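Local structure of aminopeptidase (Aneurinibacillus sp. AM-1, 5IB9) at residues 300-311 / 378-388; 326-335 / 387-398. The protein probably acts as a zinc-dependent aminopeptidase of family M28, removing residues from the amino end of peptides, and carries a protease-associated domain. All coordinates share one frame; numbering follows the deposited sequence.

Interaction 1 of 2, residues 300-311 / 378-388; sequences LDMVGSKDAGDL and DKISKEKLDNV. With ZN (zinc ion), chain C; ZN (zinc ion), chain F; ZN (zinc ion), chain E; ZN (zinc ion), chain D.
Ser305 O is gripped by two donors: Lys384 NZ at 3.0 Å and Ala308 N, which arrive from opposite faces of its carbonyl plane. The Ala308 bond closes a type I beta turn from Ser305 to Ala308. This turn lies in the loop after strand 294-300 of the M28 peptidase fold, and it packs on the start of helix 382-400. Lys384 NZ also donates to Gly309 O at 3.1 Å, so one ammonium group ties the first residue of the turn to the residue just after it. Lys384 CD lies 3.3 Å from Ser305 O, and the bend at chi3 (103°) carries CE and NZ on past it toward the carbonyls. With Lys384 cut back to an alanine, Ser305 O and Gly309 O would probably lose this shared donor, and the turn would be less firmly held to the helix. Beside the turn, Ser305 and Ile380 form a single beta bridge. Ser381 N donates to Gly304 O at 2.8 Å and Lys306 N to Lys379 O at 2.8 Å, both nearly straight. Ser381 is also the N-cap of the helix; its OG accepts from Lys384 N. Gly304 has Leu385 CD2 against its CA at 3.6 Å, where a side chain would clash. Just upstream, Asp301 holds a zinc ion with both carboxylate oxygens, together with His228 and Asp240, and touches the bound inhibitor. The loop therefore joins the active site to the helix. Deeper in, Val388 splits its two methyls: CG2 faces Leu311 CD1, and CG1 meets Leu300 CD2 at 3.7 Å.

Interaction 2 of 2, residues 326-335 / 387-398; sequences LGAAASSRLS and NVADIVGSAVYQ. With ZN (zinc ion), chain D.
Asn387 OD1 accepts from Ser335 OG at 2.9 Å, in the amide plane and on a lone pair. This bond joins helix 382-400 to the first residue after helix 322-334. The two helices pack against each other in the M28 peptidase fold, their local axes 8.0 Å apart and 121° between directions. One turn on, Asp390 binds a zinc ion through OD2, shared with Asp386, and its OD1 is hydrogen-bonded to Thr13. Its backbone O is touched by Leu334 CD1 at 3.5 Å. With CG1 anti to the carbonyl carbon (chi1 -73°), Ile391 sends CD1 toward the end of the other helix. There it packs beside the hydroxyls of Ser335 and Ser331, the latter hydrogen-bonded to Gly336 O. The backbone O of Ile391 receives the Ala330 methyl at 3.4 Å. Ser394 turns its OG back to Asp390 O within the helix, and Leu334 CD1 rests against that hydroxyl. Ala395 brings its CB to Leu326 O at 3.4 Å and also touches the CB of Ala330. Such small residues let the backbones come close. Gln398 closes the row. Its CG lies against Leu326 CD2, while its NE2 donates to Val406 O. Arg333, whose NE pairs with Asp6, grips Gln398 OE1 end-on. The oxygen lies in the guanidinium plane, but the amide is turned 54° against it. Both nitrogens approach from the same face of the amide, NH1 at 2.8 Å and NH2 at 3.0 Å.

Interactions 1 and 2 are set along one element, helix 382-400, with their centres about 15 Å apart. Interaction 1 uses its beginning and interaction 2 the turns that follow; Asn387 and Val388 belong to both. Along the chain the order is 300-311, 326-335, then the helix, which comes back to meet both. Strand 310-315 leads into helix 322-334, so the two partners are consecutive. The contacts also touch directly, Leu311 CD2 lying 3.9 Å from Ile391 CD1. Asp386 and Asp390 share a zinc ion on this helix, a site separate from the one Asp301 serves in the active site.

Interaction 1 of 2, residues 300-311 / 378-388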
loop_
_atom_site.group_PDB
_atom_site.type_symbol
_atom_site.label_atom_id
_atom_site.label_comp_id
_atom_site.label_asym_id
_atom_site.label_seq_id
_atom_site.Cartn_x
_atom_site.Cartn_y
_atom_site.Cartn_z
ATOM N N LEU A 300 17.240 5.848 -13.778
ATOM C CA LEU A 300 17.532 6.393 -15.163
ATOM C C LEU A 300 16.191 6.837 -15.734
ATOM O O LEU A 300 15.283 6.038 -15.961
ATOM C CB LEU A 300 18.062 5.190 -15.987
ATOM C CG LEU A 300 19.382 4.543 -15.489
ATOM C CD1 LEU A 300 19.498 3.228 -16.130
ATOM C CD2 LEU A 300 20.477 5.421 -16.204
ATOM N N ASP A 301 16.075 8.159 -15.901
ATOM C CA ASP A 301 14.777 8.723 -16.469
ATOM C C ASP A 301 15.184 9.903 -17.350
ATOM O O ASP A 301 15.733 10.884 -16.827
ATOM C CB ASP A 301 13.966 9.178 -15.299
ATOM C CG ASP A 301 12.441 9.395 -15.620
ATOM O OD1 ASP A 301 12.100 9.363 -16.809
ATOM O OD2 ASP A 301 11.557 9.451 -14.738
ATOM N N MET A 302 14.835 9.785 -18.619
ATOM C CA MET A 302 15.161 10.742 -19.667
ATOM C C MET A 302 16.645 10.891 -19.904
ATOM O O MET A 302 17.227 11.852 -19.504
ATOM C CB MET A 302 14.460 12.061 -19.367
ATOM C CG MET A 302 13.042 11.863 -19.473
ATOM S SD MET A 302 11.955 13.245 -18.965
ATOM C CE MET A 302 12.553 14.564 -19.995
ATOM N N VAL A 303 17.206 9.898 -20.576
ATOM C CA VAL A 303 18.643 9.801 -20.701
ATOM C C VAL A 303 19.116 9.579 -22.154
ATOM O O VAL A 303 20.223 9.113 -22.403
ATOM C CB VAL A 303 19.238 8.638 -19.849
ATOM C CG1 VAL A 303 19.094 9.016 -18.338
ATOM C CG2 VAL A 303 18.502 7.247 -20.115
ATOM N N GLY A 304 18.220 9.931 -23.091
ATOM C CA GLY A 304 18.608 9.786 -24.535
ATOM C C GLY A 304 18.234 10.901 -25.477
ATOM O O GLY A 304 18.447 10.656 -26.657
ATOM N N SER A 305 17.742 12.063 -25.026
ATOM C CA SER A 305 17.245 13.111 -26.011
ATOM C C SER A 305 18.356 14.005 -26.576
ATOM O O SER A 305 19.028 14.712 -25.796
ATOM C CB SER A 305 16.212 14.006 -25.317
ATOM O OG SER A 305 15.721 14.964 -26.336
ATOM N N LYS A 306 18.368 14.108 -27.931
ATOM C CA LYS A 306 19.317 15.011 -28.638
ATOM C C LYS A 306 18.976 16.466 -28.239
ATOM O O LYS A 306 19.829 17.386 -28.335
ATOM C CB LYS A 306 19.161 14.787 -30.153
ATOM C CG LYS A 306 17.941 15.397 -30.734
ATOM C CD LYS A 306 17.830 15.016 -32.283
ATOM C CE LYS A 306 16.836 16.043 -32.972
ATOM N NZ LYS A 306 17.172 17.548 -32.748
ATOM N N ASP A 307 17.754 16.753 -27.843
ATOM C CA ASP A 307 17.333 18.095 -27.549
ATOM C C ASP A 307 17.298 18.531 -26.081
ATOM O O ASP A 307 16.665 19.534 -25.717
ATOM C CB ASP A 307 15.931 18.231 -28.142
ATOM C CG ASP A 307 15.920 18.220 -29.662
ATOM O OD1 ASP A 307 16.947 18.585 -30.331
ATOM O OD2 ASP A 307 14.858 17.839 -30.192
ATOM N N ALA A 308 17.888 17.709 -25.196
ATOM C CA ALA A 308 18.029 18.076 -23.800
ATOM C C ALA A 308 19.446 18.461 -23.576
ATOM O O ALA A 308 20.312 18.238 -24.426
ATOM C CB ALA A 308 17.729 16.790 -22.935
ATOM N N GLY A 309 19.696 18.907 -22.347
ATOM C CA GLY A 309 21.035 19.289 -21.996
ATOM C C GLY A 309 22.010 18.279 -21.464
ATOM O O GLY A 309 22.018 17.127 -21.941
ATOM N N ASP A 310 22.910 18.744 -20.587
ATOM C CA ASP A 310 24.009 17.865 -20.182
ATOM C C ASP A 310 23.450 16.948 -19.054
ATOM O O ASP A 310 22.510 17.287 -18.389
ATOM C CB ASP A 310 25.180 18.632 -19.539
ATOM C CG ASP A 310 25.787 19.717 -20.463
ATOM O OD1 ASP A 310 26.183 20.794 -19.924
ATOM O OD2 ASP A 310 25.874 19.460 -21.675
ATOM N N LEU A 311 24.143 15.855 -18.852
ATOM C CA LEU A 311 23.763 14.924 -17.751
ATOM C C LEU A 311 23.895 15.613 -16.372
ATOM O O LEU A 311 24.901 16.329 -16.134
ATOM C CB LEU A 311 24.687 13.684 -17.891
ATOM C CG LEU A 311 24.263 12.463 -17.077
ATOM C CD1 LEU A 311 22.925 11.995 -17.459
ATOM C CD2 LEU A 311 25.409 11.447 -17.227
ATOM N N ASP A 378 12.651 9.708 -33.163
ATOM C CA ASP A 378 13.546 10.608 -33.955
ATOM C C ASP A 378 14.237 11.710 -33.136
ATOM O O ASP A 378 15.120 12.419 -33.640
ATOM C CB ASP A 378 12.809 11.138 -35.191
ATOM C CG ASP A 378 11.729 12.130 -34.872
ATOM O OD1 ASP A 378 11.451 12.420 -33.698
ATOM O OD2 ASP A 378 11.106 12.700 -35.839
ATOM N N LYS A 379 13.888 11.859 -31.844
ATOM C CA LYS A 379 14.669 12.723 -30.992
ATOM C C LYS A 379 15.768 12.040 -30.217
ATOM O O LYS A 379 16.556 12.743 -29.549
ATOM C CB LYS A 379 13.792 13.383 -30.012
ATOM C CG LYS A 379 12.391 13.765 -30.448
ATOM C CD LYS A 379 12.563 14.899 -31.554
ATOM C CE LYS A 379 11.176 15.510 -31.715
ATOM N NZ LYS A 379 10.221 14.576 -32.394
ATOM N N ILE A 380 15.906 10.726 -30.365
ATOM C CA ILE A 380 16.887 10.002 -29.594
ATOM C C ILE A 380 18.320 10.042 -30.183
ATOM O O ILE A 380 18.557 9.876 -31.419
ATOM C CB ILE A 380 16.421 8.531 -29.400
ATOM C CG1 ILE A 380 15.046 8.554 -28.680
ATOM C CG2 ILE A 380 17.578 7.711 -28.725
ATOM C CD1 ILE A 380 15.151 8.973 -27.151
ATOM N N SER A 381 19.282 10.288 -29.272
ATOM C CA SER A 381 20.681 10.253 -29.577
ATOM C C SER A 381 21.332 8.960 -29.042
ATOM O O SER A 381 21.432 8.754 -27.801
ATOM C CB SER A 381 21.360 11.473 -28.907
ATOM O OG SER A 381 22.767 11.207 -29.001
ATOM N N LYS A 382 21.842 8.104 -29.940
ATOM C CA LYS A 382 22.589 6.936 -29.549
ATOM C C LYS A 382 23.835 7.295 -28.733
ATOM O O LYS A 382 24.236 6.588 -27.800
ATOM C CB LYS A 382 22.974 6.124 -30.747
ATOM C CG LYS A 382 21.737 5.516 -31.436
ATOM C CD LYS A 382 22.149 5.073 -32.839
ATOM C CE LYS A 382 22.882 3.766 -32.801
ATOM N NZ LYS A 382 22.745 3.140 -34.251
ATOM N N GLU A 383 24.485 8.428 -29.128
ATOM C CA GLU A 383 25.683 8.772 -28.394
ATOM C C GLU A 383 25.407 9.093 -26.919
ATOM O O GLU A 383 26.224 8.720 -26.051
ATOM C CB GLU A 383 26.321 9.983 -29.095
ATOM C CG GLU A 383 27.651 10.506 -28.548
ATOM C CD GLU A 383 28.125 11.712 -29.345
ATOM O OE1 GLU A 383 28.565 11.359 -30.461
ATOM O OE2 GLU A 383 27.951 12.827 -28.912
ATOM N N LYS A 384 24.307 9.788 -26.678
ATOM C CA LYS A 384 23.877 10.144 -25.299
ATOM C C LYS A 384 23.563 8.841 -24.583
ATOM O O LYS A 384 23.960 8.675 -23.421
ATOM C CB LYS A 384 22.730 11.122 -25.246
ATOM C CG LYS A 384 23.205 12.507 -25.752
ATOM C CD LYS A 384 22.090 13.489 -25.546
ATOM C CE LYS A 384 22.267 14.389 -24.399
ATOM N NZ LYS A 384 21.612 15.673 -24.680
ATOM N N LEU A 385 22.757 7.959 -25.169
ATOM C CA LEU A 385 22.407 6.721 -24.500
ATOM C C LEU A 385 23.672 5.961 -24.151
ATOM O O LEU A 385 23.816 5.430 -23.026
ATOM C CB LEU A 385 21.598 5.796 -25.452
ATOM C CG LEU A 385 20.192 6.262 -25.750
ATOM C CD1 LEU A 385 19.669 5.339 -26.873
ATOM C CD2 LEU A 385 19.218 6.232 -24.571
ATOM N N ASP A 386 24.657 5.835 -25.069
ATOM C CA ASP A 386 25.846 5.149 -24.805
ATOM C C ASP A 386 26.639 5.815 -23.647
ATOM O O ASP A 386 27.262 5.097 -22.844
ATOM C CB ASP A 386 26.750 5.096 -26.084
ATOM C CG ASP A 386 28.013 4.231 -25.869
ATOM O OD1 ASP A 386 27.949 2.984 -25.868
ATOM O OD2 ASP A 386 29.180 4.835 -25.617
ATOM N N ASN A 387 26.669 7.165 -23.609
ATOM C CA ASN A 387 27.452 7.816 -22.597
ATOM C C ASN A 387 26.824 7.565 -21.233
ATOM O O ASN A 387 27.567 7.357 -20.277
ATOM C CB ASN A 387 27.399 9.315 -22.901
ATOM C CG ASN A 387 28.189 10.138 -21.844
ATOM O OD1 ASN A 387 29.404 9.898 -21.658
ATOM N ND2 ASN A 387 27.531 10.956 -21.151
ATOM N N VAL A 388 25.485 7.591 -21.157
ATOM C CA VAL A 388 24.841 7.330 -19.846
ATOM C C VAL A 388 25.096 5.900 -19.430
ATOM O O VAL A 388 25.398 5.574 -18.253
ATOM C CB VAL A 388 23.367 7.683 -19.874
ATOM C CG1 VAL A 388 22.634 7.223 -18.535
ATOM C CG2 VAL A 388 23.267 9.157 -20.087
HETATM ZN ZN ZN C . 10.055 9.723 -16.470
HETATM ZN ZN ZN F . 28.873 12.934 -31.583
HETATM ZN ZN ZN E . 29.275 1.529 -26.031
HETATM ZN ZN ZN D . 30.740 4.340 -24.895
HETATM O O HOH W 1 30.998 2.627 -25.492
HETATM O O HOH W 2 31.941 5.714 -25.930
HETATM O O HOH W 3 32.891 5.384 -25.103
HETATM O O HOH W 4 29.433 1.944 -28.049
HETATM O O HOH W 5 30.646 -0.182 -26.454
#

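Interaction 2 of 2, residues 326-335 / 387-398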
loop_
_atom_site.group_PDB
_atom_site.type_symbol
_atom_site.label_atom_id
_atom_site.label_comp_id
_atom_site.label_asym_id
_atom_site.label_seq_id
_atom_site.Cartn_x
_atom_site.Cartn_y
_atom_site.Cartn_z
ATOM N N LEU A 326 29.722 7.803 -6.778
ATOM C CA LEU A 326 30.149 6.797 -7.773
ATOM C C LEU A 326 29.917 7.388 -9.198
ATOM O O LEU A 326 30.760 7.169 -10.048
ATOM C CB LEU A 326 29.337 5.502 -7.642
ATOM C CG LEU A 326 29.780 4.641 -6.442
ATOM C CD1 LEU A 326 28.615 3.586 -6.127
ATOM C CD2 LEU A 326 31.225 4.008 -6.596
ATOM N N GLY A 327 28.789 8.132 -9.393
ATOM C CA GLY A 327 28.490 8.723 -10.705
ATOM C C GLY A 327 29.553 9.778 -11.002
ATOM O O GLY A 327 30.071 9.775 -12.168
ATOM N N ALA A 328 29.938 10.576 -9.998
ATOM C CA ALA A 328 30.966 11.590 -10.237
ATOM C C ALA A 328 32.268 10.954 -10.485
ATOM O O ALA A 328 33.032 11.434 -11.375
ATOM C CB ALA A 328 31.077 12.578 -9.065
ATOM N N ALA A 329 32.649 9.903 -9.786
ATOM C CA ALA A 329 33.942 9.232 -9.962
ATOM C C ALA A 329 34.000 8.654 -11.388
ATOM O O ALA A 329 34.902 8.963 -12.144
ATOM C CB ALA A 329 34.135 8.057 -9.002
ATOM N N ALA A 330 32.967 7.941 -11.795
ATOM C CA ALA A 330 32.982 7.315 -13.132
ATOM C C ALA A 330 33.009 8.421 -14.144
ATOM O O ALA A 330 33.808 8.309 -15.096
ATOM C CB ALA A 330 31.712 6.422 -13.339
ATOM N N SER A 331 32.181 9.440 -14.041
ATOM C CA SER A 331 32.278 10.500 -15.023
ATOM C C SER A 331 33.660 11.102 -15.077
ATOM O O SER A 331 34.136 11.451 -16.176
ATOM C CB SER A 331 31.152 11.517 -14.783
ATOM O OG SER A 331 31.192 12.497 -15.866
ATOM N N SER A 332 34.308 11.320 -13.960
ATOM C CA SER A 332 35.589 12.006 -14.013
ATOM C C SER A 332 36.583 11.211 -14.818
ATOM O O SER A 332 37.527 11.827 -15.412
ATOM C CB SER A 332 35.978 12.292 -12.567
ATOM O OG SER A 332 36.580 11.097 -12.059
ATOM N N ARG A 333 36.413 9.906 -14.907
ATOM C CA ARG A 333 37.367 9.062 -15.663
ATOM C C ARG A 333 36.922 9.019 -17.113
ATOM O O ARG A 333 37.813 8.834 -18.001
ATOM C CB ARG A 333 37.353 7.636 -15.168
ATOM C CG ARG A 333 37.835 7.559 -13.677
ATOM C CD ARG A 333 38.041 6.152 -13.184
ATOM N NE ARG A 333 36.817 5.352 -13.255
ATOM C CZ ARG A 333 36.003 5.147 -12.201
ATOM N NH1 ARG A 333 36.203 5.777 -11.028
ATOM N NH2 ARG A 333 34.967 4.366 -12.374
ATOM N N LEU A 334 35.643 9.195 -17.400
ATOM C CA LEU A 334 35.064 8.922 -18.763
ATOM C C LEU A 334 34.707 10.123 -19.571
ATOM O O LEU A 334 34.867 10.057 -20.821
ATOM C CB LEU A 334 33.759 8.005 -18.599
ATOM C CG LEU A 334 34.157 6.622 -18.115
ATOM C CD1 LEU A 334 32.874 5.817 -17.787
ATOM C CD2 LEU A 334 35.179 5.770 -18.901
ATOM N N SER A 335 34.209 11.203 -18.976
ATOM C CA SER A 335 33.570 12.287 -19.633
ATOM C C SER A 335 33.910 13.623 -19.118
ATOM O O SER A 335 33.792 14.586 -19.827
ATOM C CB SER A 335 32.055 12.079 -19.565
ATOM O OG SER A 335 31.765 11.079 -20.492
ATOM N N ASN A 387 26.669 7.165 -23.609
ATOM C CA ASN A 387 27.452 7.816 -22.597
ATOM C C ASN A 387 26.824 7.565 -21.233
ATOM O O ASN A 387 27.567 7.357 -20.277
ATOM C CB ASN A 387 27.399 9.315 -22.901
ATOM C CG ASN A 387 28.189 10.138 -21.844
ATOM O OD1 ASN A 387 29.404 9.898 -21.658
ATOM N ND2 ASN A 387 27.531 10.956 -21.151
ATOM N N VAL A 388 25.485 7.591 -21.157
ATOM C CA VAL A 388 24.841 7.330 -19.846
ATOM C C VAL A 388 25.096 5.900 -19.430
ATOM O O VAL A 388 25.398 5.574 -18.253
ATOM C CB VAL A 388 23.367 7.683 -19.874
ATOM C CG1 VAL A 388 22.634 7.223 -18.535
ATOM C CG2 VAL A 388 23.267 9.157 -20.087
ATOM N N ALA A 389 24.959 4.963 -20.365
ATOM C CA ALA A 389 25.256 3.606 -20.015
ATOM C C ALA A 389 26.724 3.457 -19.593
ATOM O O ALA A 389 26.992 2.722 -18.611
ATOM C CB ALA A 389 24.956 2.718 -21.290
ATOM N N ASP A 390 27.686 4.134 -20.279
ATOM C CA ASP A 390 29.084 3.973 -19.805
ATOM C C ASP A 390 29.253 4.521 -18.413
ATOM O O ASP A 390 29.938 3.950 -17.595
ATOM C CB ASP A 390 29.982 4.754 -20.810
ATOM C CG ASP A 390 30.087 4.114 -22.113
ATOM O OD1 ASP A 390 29.826 2.935 -22.270
ATOM O OD2 ASP A 390 30.458 4.867 -23.036
ATOM N N ILE A 391 28.704 5.719 -18.111
ATOM C CA ILE A 391 28.906 6.358 -16.805
ATOM C C ILE A 391 28.184 5.550 -15.661
ATOM O O ILE A 391 28.784 5.243 -14.599
ATOM C CB ILE A 391 28.489 7.779 -16.842
ATOM C CG1 ILE A 391 29.492 8.657 -17.645
ATOM C CG2 ILE A 391 28.346 8.384 -15.438
ATOM C CD1 ILE A 391 28.959 10.033 -18.094
ATOM N N VAL A 392 26.897 5.242 -15.880
ATOM C CA VAL A 392 26.115 4.551 -14.846
ATOM C C VAL A 392 26.718 3.126 -14.705
ATOM O O VAL A 392 26.847 2.640 -13.608
ATOM C CB VAL A 392 24.630 4.620 -15.149
ATOM C CG1 VAL A 392 23.830 3.679 -14.181
ATOM C CG2 VAL A 392 24.157 6.013 -14.934
ATOM N N GLY A 393 26.977 2.504 -15.833
ATOM C CA GLY A 393 27.516 1.136 -15.682
ATOM C C GLY A 393 28.870 1.129 -14.996
ATOM O O GLY A 393 29.133 0.202 -14.215
ATOM N N SER A 394 29.763 2.073 -15.357
ATOM C CA SER A 394 31.078 2.139 -14.640
ATOM C C SER A 394 30.959 2.507 -13.187
ATOM O O SER A 394 31.737 1.974 -12.384
ATOM C CB SER A 394 32.007 3.145 -15.324
ATOM O OG SER A 394 32.219 2.621 -16.676
ATOM N N ALA A 395 29.952 3.361 -12.854
ATOM C CA ALA A 395 29.696 3.712 -11.442
ATOM C C ALA A 395 29.240 2.466 -10.688
ATOM O O ALA A 395 29.779 2.192 -9.594
ATOM C CB ALA A 395 28.626 4.815 -11.290
ATOM N N VAL A 396 28.316 1.713 -11.293
ATOM C CA VAL A 396 27.844 0.511 -10.637
ATOM C C VAL A 396 29.011 -0.522 -10.524
ATOM O O VAL A 396 29.214 -1.123 -9.476
ATOM C CB VAL A 396 26.689 -0.087 -11.378
ATOM C CG1 VAL A 396 26.362 -1.570 -10.908
ATOM C CG2 VAL A 396 25.415 0.830 -11.229
ATOM N N TYR A 397 29.763 -0.654 -11.621
ATOM C CA TYR A 397 30.810 -1.694 -11.571
ATOM C C TYR A 397 31.939 -1.303 -10.684
ATOM O O TYR A 397 32.685 -2.176 -10.187
ATOM C CB TYR A 397 31.326 -1.835 -12.997
ATOM C CG TYR A 397 32.275 -2.987 -13.202
ATOM C CD1 TYR A 397 31.835 -4.287 -12.982
ATOM C CD2 TYR A 397 33.523 -2.759 -13.677
ATOM C CE1 TYR A 397 32.689 -5.423 -13.266
ATOM C CE2 TYR A 397 34.390 -3.874 -13.924
ATOM C CZ TYR A 397 33.976 -5.148 -13.696
ATOM O OH TYR A 397 34.900 -6.238 -13.956
ATOM N N GLN A 398 32.146 0.003 -10.425
ATOM C CA GLN A 398 33.178 0.371 -9.464
ATOM C C GLN A 398 32.907 -0.359 -8.110
ATOM O O GLN A 398 33.826 -0.769 -7.409
ATOM C CB GLN A 398 33.186 1.864 -9.203
ATOM C CG GLN A 398 34.287 2.372 -8.177
ATOM C CD GLN A 398 34.629 3.819 -8.351
ATOM O OE1 GLN A 398 34.356 4.429 -9.416
ATOM N NE2 GLN A 398 35.197 4.425 -7.304
HETATM ZN ZN ZN D . 30.740 4.340 -24.895
HETATM O O HOH W 1 30.998 2.627 -25.492
HETATM O O HOH W 2 31.941 5.714 -25.930
HETATM O O HOH W 3 32.891 5.384 -25.103
#